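Long-range contacts in ribosome maturation protein SDO1 homolog (Methanothermobacter thermautotrophicus, PDB 2WBM), which probably binds the ribosome and takes part in its maturation in this archaeon: residues V28-E33 and V41-D46; E151-H156 and K172-K177. One frame throughout, in Å; residues are numbered along the deposited sequence.

Contact 1 of 2, residues V28-E33 and V41-D46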
ATOM      1  N   VAL A  28     -12.903 -11.830  -5.092  1.00 10.33           N
ATOM      2  CA  VAL A  28     -12.912 -11.639  -6.539  1.00  8.50           C
ATOM      3  C   VAL A  28     -12.611 -12.994  -7.157  1.00 10.55           C
ATOM      4  O   VAL A  28     -12.297 -13.960  -6.445  1.00 11.14           O
ATOM      5  CB  VAL A  28     -11.903 -10.517  -6.988  1.00  7.41           C
ATOM      6  CG1 VAL A  28     -12.228  -9.197  -6.278  1.00  7.39           C
ATOM      7  CG2 VAL A  28     -10.443 -10.936  -6.693  1.00  8.68           C
ATOM      8  N   ILE A  29     -12.744 -13.085  -8.468  1.00  9.42           N
ATOM      9  CA  ILE A  29     -12.502 -14.328  -9.156  1.00 12.99           C
ATOM     10  C   ILE A  29     -11.166 -14.278  -9.881  1.00 14.23           C
ATOM     11  O   ILE A  29     -10.869 -13.288 -10.560  1.00 13.41           O
ATOM     12  CB  ILE A  29     -13.652 -14.574 -10.150  1.00 15.28           C
ATOM     13  CG1 ILE A  29     -14.925 -14.925  -9.363  1.00 15.72           C
ATOM     14  CG2 ILE A  29     -13.273 -15.679 -11.162  1.00 13.19           C
ATOM     15  CD1 ILE A  29     -16.198 -14.851 -10.197  1.00 17.11           C
ATOM     16  N   ALA A  30     -10.348 -15.311  -9.705  1.00 11.67           N
ATOM     17  CA  ALA A  30      -9.192 -15.515 -10.577  1.00 12.79           C
ATOM     18  C   ALA A  30      -9.578 -16.611 -11.560  1.00 12.38           C
ATOM     19  O   ALA A  30     -10.076 -17.673 -11.158  1.00 15.32           O
ATOM     20  CB  ALA A  30      -7.939 -15.907  -9.763  1.00 13.85           C
ATOM     21  N   ARG A  31      -9.377 -16.343 -12.837  1.00 11.17           N
ATOM     22  CA  ARG A  31      -9.863 -17.196 -13.917  1.00 13.05           C
ATOM     23  C   ARG A  31      -8.707 -17.601 -14.827  1.00 14.67           C
ATOM     24  O   ARG A  31      -7.861 -16.773 -15.169  1.00 14.40           O
ATOM     25  CB  ARG A  31     -10.873 -16.396 -14.756  1.00 11.14           C
ATOM     26  CG  ARG A  31     -11.342 -17.105 -16.011  1.00 11.71           C
ATOM     27  CD  ARG A  31     -12.242 -16.214 -16.803  1.00 11.15           C
ATOM     28  NE  ARG A  31     -13.540 -16.021 -16.153  1.00 12.10           N
ATOM     29  CZ  ARG A  31     -14.428 -15.086 -16.498  1.00 13.74           C
ATOM     30  NH1 ARG A  31     -14.193 -14.233 -17.505  1.00 13.65           N
ATOM     31  NH2 ARG A  31     -15.588 -15.019 -15.852  1.00 16.57           N
ATOM     32  N   LEU A  32      -8.681 -18.868 -15.228  1.00 11.10           N
ATOM     33  CA  LEU A  32      -7.763 -19.319 -16.244  1.00 12.84           C
ATOM     34  C   LEU A  32      -8.544 -20.133 -17.272  1.00 13.20           C
ATOM     35  O   LEU A  32      -9.306 -21.030 -16.888  1.00 12.73           O
ATOM     36  CB  LEU A  32      -6.665 -20.175 -15.608  1.00 12.00           C
ATOM     37  CG  LEU A  32      -5.618 -20.728 -16.589  1.00 13.58           C
ATOM     38  CD1 LEU A  32      -4.885 -19.618 -17.311  1.00 17.37           C
ATOM     39  CD2 LEU A  32      -4.612 -21.595 -15.815  1.00 16.15           C
ATOM     40  N   GLU A  33      -8.356 -19.821 -18.552  1.00 11.59           N
ATOM     41  CA  GLU A  33      -9.004 -20.563 -19.648  1.00 12.17           C
ATOM     42  C   GLU A  33      -8.018 -21.462 -20.362  1.00 14.29           C
ATOM     43  O   GLU A  33      -6.932 -21.016 -20.740  1.00 13.77           O
ATOM     44  CB  GLU A  33      -9.618 -19.615 -20.681  1.00 14.58           C
ATOM     45  CG  GLU A  33     -10.716 -18.753 -20.135  1.00 21.49           C
ATOM     46  CD  GLU A  33     -11.542 -18.085 -21.217  1.00 29.11           C
ATOM     47  OE1 GLU A  33     -11.312 -18.347 -22.422  1.00 35.24           O
ATOM     48  OE2 GLU A  33     -12.428 -17.289 -20.854  1.00 29.90           O
ATOM     49  N   VAL A  41     -11.328 -19.543  -9.276  1.00 13.71           N
ATOM     50  CA  VAL A  41     -11.292 -19.633  -7.814  1.00 12.69           C
ATOM     51  C   VAL A  41     -11.711 -18.310  -7.193  1.00 12.42           C
ATOM     52  O   VAL A  41     -11.589 -17.262  -7.826  1.00 15.10           O
ATOM     53  CB  VAL A  41      -9.877 -20.053  -7.289  1.00 13.89           C
ATOM     54  CG1 VAL A  41      -9.628 -21.536  -7.592  1.00 13.83           C
ATOM     55  CG2 VAL A  41      -8.744 -19.148  -7.880  1.00 15.30           C
ATOM     56  N   LEU A  42     -12.239 -18.373  -5.972  1.00 11.76           N
ATOM     57  CA  LEU A  42     -12.685 -17.189  -5.247  1.00 10.97           C
ATOM     58  C   LEU A  42     -11.576 -16.818  -4.287  1.00 13.52           C
ATOM     59  O   LEU A  42     -11.156 -17.654  -3.472  1.00 11.77           O
ATOM     60  CB  LEU A  42     -13.967 -17.487  -4.470  1.00 13.28           C
ATOM     61  CG  LEU A  42     -15.198 -17.617  -5.375  1.00 15.76           C
ATOM     62  CD1 LEU A  42     -16.385 -18.227  -4.610  1.00 18.67           C
ATOM     63  CD2 LEU A  42     -15.547 -16.225  -5.897  1.00 14.74           C
ATOM     64  N   VAL A  43     -11.091 -15.586  -4.402  1.00 11.27           N
ATOM     65  CA  VAL A  43      -9.881 -15.170  -3.689  1.00 11.85           C
ATOM     66  C   VAL A  43      -9.973 -13.786  -3.044  1.00  9.18           C
ATOM     67  O   VAL A  43     -10.717 -12.907  -3.488  1.00  9.68           O
ATOM     68  CB  VAL A  43      -8.599 -15.210  -4.617  1.00 10.98           C
ATOM     69  CG1 VAL A  43      -8.302 -16.632  -5.112  1.00 13.81           C
ATOM     70  CG2 VAL A  43      -8.725 -14.230  -5.799  1.00 14.16           C
ATOM     71  N   ASP A  44      -9.204 -13.605  -1.974  1.00  9.40           N
ATOM     72  CA  ASP A  44      -9.003 -12.307  -1.359  1.00  9.41           C
ATOM     73  C   ASP A  44      -8.214 -11.454  -2.365  1.00 10.73           C
ATOM     74  O   ASP A  44      -7.134 -11.862  -2.786  1.00 10.59           O
ATOM     75  CB  ASP A  44      -8.187 -12.486  -0.071  1.00  8.71           C
ATOM     76  CG  ASP A  44      -7.980 -11.196   0.685  1.00 15.76           C
ATOM     77  OD1 ASP A  44      -7.386 -10.252   0.122  1.00 14.15           O
ATOM     78  OD2 ASP A  44      -8.368 -11.136   1.876  1.00 19.93           O
ATOM     79  N   PRO A  45      -8.750 -10.279  -2.754  1.00  9.53           N
ATOM     80  CA  PRO A  45      -8.095  -9.540  -3.840  1.00 10.16           C
ATOM     81  C   PRO A  45      -6.736  -8.968  -3.419  1.00 11.08           C
ATOM     82  O   PRO A  45      -5.802  -8.931  -4.238  1.00 12.08           O
ATOM     83  CB  PRO A  45      -9.090  -8.412  -4.149  1.00  9.07           C
ATOM     84  CG  PRO A  45      -9.856  -8.215  -2.877  1.00 11.14           C
ATOM     85  CD  PRO A  45     -10.000  -9.623  -2.320  1.00  8.92           C
ATOM     86  N   ASP A  46      -6.624  -8.548  -2.161  1.00  8.38           N
ATOM     87  CA  ASP A  46      -5.370  -7.973  -1.659  1.00 10.45           C
ATOM     88  C   ASP A  46      -4.306  -9.069  -1.596  1.00 10.66           C
ATOM     89  O   ASP A  46      -3.186  -8.894  -2.071  1.00 10.76           O
ATOM     90  CB  ASP A  46      -5.567  -7.364  -0.276  1.00 11.59           C
ATOM     91  CG  ASP A  46      -6.433  -6.120  -0.302  1.00 19.58           C
ATOM     92  OD1 ASP A  46      -6.317  -5.312  -1.251  1.00 24.53           O
ATOM     93  OD2 ASP A  46      -7.227  -5.944   0.643  1.00 24.76           O
TER
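Val28, Ile29 and Ala30 pair with Val43, Leu42 and Val41 in an antiparallel beta hairpin of the SBDS N-terminal domain. Two hydrogen-bonded pairs, Val28 with Val43 and Ala30 with Val41, flank the non-hydrogen-bonded pair of Ile29 and Leu42. Each outer pair closes a ring of two bonds; the Val43 N-H points at Val28 O (N to O 2.9 Å, 166° at the hydrogen). The tight side carries Val28, Ala30, Val41 and Val43, small or beta-branched residues that suit a strand. Helix 93-103 packs on Ala30 and Val41, while strand 105-107 continues the sheet on the other edge of strand 28-34. Here Ala30 CB meets Val41 CG2 at 3.8 Å and also touches Ile100 and Leu101. On the other face Ile29 and Leu42 run alongside each other from the sheet and touch through Ile29 CG1 and Leu42 CD2 at 3.8 Å. The looser, more solvent-facing end is that of Arg31 and Glu33, whose charged groups form salt bridges with Glu40 and Arg38. At the opposite end the chain turns into helix 45-52, N-capped by Asp44 through OD1 to Leu47 N. Pro45, well suited to a helix's first turn, sets its CB 3.8 Å from Val28 CG2.

Contact 2 of 2, residues E151-H156 and K172-K177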
ATOM      1  N   GLU A 151      -4.594  14.193 -12.125  1.00 16.63           N
ATOM      2  CA  GLU A 151      -5.626  14.580 -13.087  1.00 19.32           C
ATOM      3  C   GLU A 151      -5.005  15.172 -14.356  1.00 18.88           C
ATOM      4  O   GLU A 151      -5.379  14.785 -15.464  1.00 19.21           O
ATOM      5  CB  GLU A 151      -6.623  15.559 -12.463  1.00 20.26           C
ATOM      6  CG  GLU A 151      -7.446  14.974 -11.310  1.00 24.36           C
ATOM      7  CD  GLU A 151      -8.175  16.045 -10.505  1.00 33.34           C
ATOM      8  OE1 GLU A 151      -7.923  17.254 -10.725  1.00 37.96           O
ATOM      9  OE2 GLU A 151      -9.002  15.677  -9.645  1.00 34.66           O
ATOM     10  N   GLU A 152      -4.048  16.084 -14.180  1.00 16.42           N
ATOM     11  CA  GLU A 152      -3.339  16.708 -15.302  1.00 17.60           C
ATOM     12  C   GLU A 152      -2.627  15.684 -16.184  1.00 15.91           C
ATOM     13  O   GLU A 152      -2.600  15.819 -17.406  1.00 14.58           O
ATOM     14  CB  GLU A 152      -2.336  17.749 -14.802  1.00 18.64           C
ATOM     15  CG  GLU A 152      -2.935  19.117 -14.543  1.00 24.64           C
ATOM     16  CD  GLU A 152      -1.988  20.045 -13.789  1.00 32.41           C
ATOM     17  OE1 GLU A 152      -0.901  19.594 -13.353  1.00 38.47           O
ATOM     18  OE2 GLU A 152      -2.340  21.229 -13.618  1.00 36.96           O
ATOM     19  N   ALA A 153      -2.063  14.661 -15.550  1.00 14.84           N
ATOM     20  CA  ALA A 153      -1.348  13.606 -16.259  1.00 14.42           C
ATOM     21  C   ALA A 153      -2.295  12.517 -16.774  1.00 14.61           C
ATOM     22  O   ALA A 153      -1.854  11.573 -17.439  1.00 14.89           O
ATOM     23  CB  ALA A 153      -0.265  13.003 -15.355  1.00 12.46           C
ATOM     24  N   ARG A 154      -3.588  12.659 -16.465  1.00 12.78           N
ATOM     25  CA  ARG A 154      -4.634  11.696 -16.863  1.00 11.55           C
ATOM     26  C   ARG A 154      -4.315  10.282 -16.389  1.00 11.72           C
ATOM     27  O   ARG A 154      -4.433   9.305 -17.135  1.00 12.15           O
ATOM     28  CB  ARG A 154      -4.895  11.741 -18.375  1.00 11.73           C
ATOM     29  CG  ARG A 154      -5.264  13.127 -18.871  1.00 11.76           C
ATOM     30  CD  ARG A 154      -5.718  13.102 -20.316  1.00 12.80           C
ATOM     31  NE  ARG A 154      -4.607  12.969 -21.267  1.00 17.62           N
ATOM     32  CZ  ARG A 154      -3.926  13.985 -21.794  1.00 21.91           C
ATOM     33  NH1 ARG A 154      -4.213  15.238 -21.463  1.00 24.33           N
ATOM     34  NH2 ARG A 154      -2.945  13.752 -22.657  1.00 25.24           N
ATOM     35  N   VAL A 155      -3.907  10.189 -15.131  1.00 12.15           N
ATOM     36  CA  VAL A 155      -3.599   8.917 -14.504  1.00 14.58           C
ATOM     37  C   VAL A 155      -4.866   8.081 -14.327  1.00 15.81           C
ATOM     38  O   VAL A 155      -5.868   8.566 -13.795  1.00 16.14           O
ATOM     39  CB  VAL A 155      -2.901   9.133 -13.120  1.00 14.65           C
ATOM     40  CG1 VAL A 155      -2.796   7.826 -12.366  1.00 15.21           C
ATOM     41  CG2 VAL A 155      -1.524   9.782 -13.309  1.00 15.86           C
ATOM     42  N   HIS A 156      -4.816   6.830 -14.787  1.00 15.38           N
ATOM     43  CA  HIS A 156      -5.866   5.858 -14.516  1.00 18.43           C
ATOM     44  C   HIS A 156      -5.361   4.896 -13.451  1.00 16.55           C
ATOM     45  O   HIS A 156      -4.388   4.184 -13.678  1.00 19.20           O
ATOM     46  CB  HIS A 156      -6.235   5.086 -15.792  1.00 19.41           C
ATOM     47  CG  HIS A 156      -6.755   5.958 -16.897  1.00 27.13           C
ATOM     48  ND1 HIS A 156      -5.927   6.565 -17.819  1.00 30.68           N
ATOM     49  CD2 HIS A 156      -8.016   6.322 -17.229  1.00 34.96           C
ATOM     50  CE1 HIS A 156      -6.655   7.266 -18.671  1.00 33.41           C
ATOM     51  NE2 HIS A 156      -7.926   7.133 -18.337  1.00 36.07           N
ATOM     52  N   LYS A 172       5.991   8.409 -11.621  1.00 13.36           N
ATOM     53  CA  LYS A 172       6.622   8.615 -12.915  1.00 16.29           C
ATOM     54  C   LYS A 172       5.738   9.447 -13.851  1.00 16.86           C
ATOM     55  O   LYS A 172       6.236  10.334 -14.559  1.00 16.67           O
ATOM     56  CB  LYS A 172       6.972   7.273 -13.560  1.00 16.73           C
ATOM     57  CG  LYS A 172       8.163   7.347 -14.474  1.00 22.29           C
ATOM     58  CD  LYS A 172       8.206   6.199 -15.461  1.00 26.23           C
ATOM     59  CE  LYS A 172       9.352   6.397 -16.451  1.00 28.15           C
ATOM     60  NZ  LYS A 172       9.282   5.425 -17.565  1.00 33.06           N
ATOM     61  N   ALA A 173       4.434   9.171 -13.832  1.00 17.30           N
ATOM     62  CA  ALA A 173       3.465   9.903 -14.654  1.00 17.79           C
ATOM     63  C   ALA A 173       3.330  11.382 -14.261  1.00 17.16           C
ATOM     64  O   ALA A 173       3.212  12.248 -15.131  1.00 19.91           O
ATOM     65  CB  ALA A 173       2.098   9.204 -14.626  1.00 17.33           C
ATOM     66  N   ILE A 174       3.361  11.677 -12.966  1.00 15.38           N
ATOM     67  CA  ILE A 174       3.139  13.057 -12.515  1.00 15.89           C
ATOM     68  C   ILE A 174       4.397  13.936 -12.432  1.00 17.21           C
ATOM     69  O   ILE A 174       4.292  15.164 -12.318  1.00 16.25           O
ATOM     70  CB  ILE A 174       2.368  13.121 -11.179  1.00 15.68           C
ATOM     71  CG1 ILE A 174       3.226  12.571 -10.028  1.00 14.93           C
ATOM     72  CG2 ILE A 174       1.004  12.419 -11.311  1.00 16.48           C
ATOM     73  CD1 ILE A 174       2.608  12.736  -8.648  1.00 18.74           C
ATOM     74  N   ARG A 175       5.576  13.318 -12.483  1.00 18.14           N
ATOM     75  CA  ARG A 175       6.831  14.070 -12.332  1.00 19.26           C
ATOM     76  C   ARG A 175       7.098  15.054 -13.483  1.00 20.22           C
ATOM     77  O   ARG A 175       7.955  15.928 -13.357  1.00 19.25           O
ATOM     78  CB  ARG A 175       8.025  13.129 -12.111  1.00 20.91           C
ATOM     79  CG  ARG A 175       8.520  12.438 -13.368  1.00 25.40           C
ATOM     80  CD  ARG A 175       9.640  11.440 -13.085  1.00 33.82           C
ATOM     81  NE  ARG A 175      10.165  10.886 -14.337  1.00 38.79           N
ATOM     82  CZ  ARG A 175      10.887   9.772 -14.438  1.00 41.52           C
ATOM     83  NH1 ARG A 175      11.185   9.059 -13.358  1.00 42.08           N
ATOM     84  NH2 ARG A 175      11.306   9.364 -15.631  1.00 40.44           N
ATOM     85  N   THR A 176       6.368  14.912 -14.588  1.00 20.32           N
ATOM     86  CA  THR A 176       6.421  15.905 -15.666  1.00 22.39           C
ATOM     87  C   THR A 176       5.448  17.060 -15.423  1.00 20.99           C
ATOM     88  O   THR A 176       5.544  18.103 -16.066  1.00 20.19           O
ATOM     89  CB  THR A 176       6.165  15.289 -17.065  1.00 22.81           C
ATOM     90  OG1 THR A 176       5.022  14.429 -17.018  1.00 24.70           O
ATOM     91  CG2 THR A 176       7.382  14.496 -17.534  1.00 26.38           C
ATOM     92  N   LYS A 177       4.521  16.874 -14.490  1.00 17.95           N
ATOM     93  CA  LYS A 177       3.550  17.914 -14.163  1.00 18.13           C
ATOM     94  C   LYS A 177       3.995  18.782 -12.988  1.00 20.04           C
ATOM     95  O   LYS A 177       3.798  19.997 -13.007  1.00 21.61           O
ATOM     96  CB  LYS A 177       2.162  17.315 -13.914  1.00 16.96           C
ATOM     97  CG  LYS A 177       1.602  16.515 -15.086  1.00 18.02           C
ATOM     98  CD  LYS A 177       1.583  17.322 -16.390  1.00 20.08           C
ATOM     99  CE  LYS A 177       0.930  16.527 -17.516  1.00 21.02           C
ATOM    100  NZ  LYS A 177       1.128  17.174 -18.842  1.00 18.93           N
TER
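Ala153 and Val155 face Ala173, Ile174 and Lys177 where the C-terminal ends of two helices of SBDS domain II come together, a surface contact made by apolar and van der Waals packing. The apolar part centres on four methyl groups. Val155 CG2 reaches Ala173 CB at 3.9 Å and Ile174 CG2 at 4.2 Å, and Ala153 CB lies 4.3 Å from Ile174 CG2. In Val155, CG1 is anti to the backbone N (chi1 170°), which puts CG2 beside that N and on the side of the partner helix. Apart from these, Ala153 CB comes within 3.6 Å of a carbonyl oxygen, Ala173 O; with just one carbon beyond CA, alanines let the two backbones come close, Ala153 and Ile174 having CA atoms 5.9 Å apart.

A second group of contacts belongs to the aliphatic stem of Lys177. Bent at chi2 (-54°), the chain lays CG 4.0 Å from Ala153 CB and carries CE to 3.6 Å from Glu152 O. A long flexible lysine suits this exposed rim, since its methylenes can cover the apolar methyl. Lys177 NZ lies 6.3 Å from both Glu152 OE1, too far for a salt bridge, and the like-charged Arg154 NH1, so any net electrostatic effect is probably small.

Backbone bonds shape both segments. Arg154, at positive phi (56°), completes a Schellman motif that ends helix 143-152, and its N bonds to Glu151 O. Lys177 N bonds to Ile174 O. Inward, Ile174 packs on Ala149 and Met150 of helix 143-152 and on Ile180, just ahead of strand 181-191.

The two contacts follow in series along the chain: contact 1, in the SBDS N-terminal domain, closes before contact 2 opens in domain II. Their centres are about 30 Å apart and their nearest atoms about 16 Å, with no touch between them. They share neither sheet nor helix pair, since contact 1 belongs to the three-stranded sheet and contact 2 to helices 143-152 and 163-174. Between them in sequence runs the long helix 110-131, whose Gln112 and Met116 also pack on contact 1. Each contact lies within its own domain and joins neighbouring elements there, an arrangement consistent with the conformational flexibility reported for this modular protein.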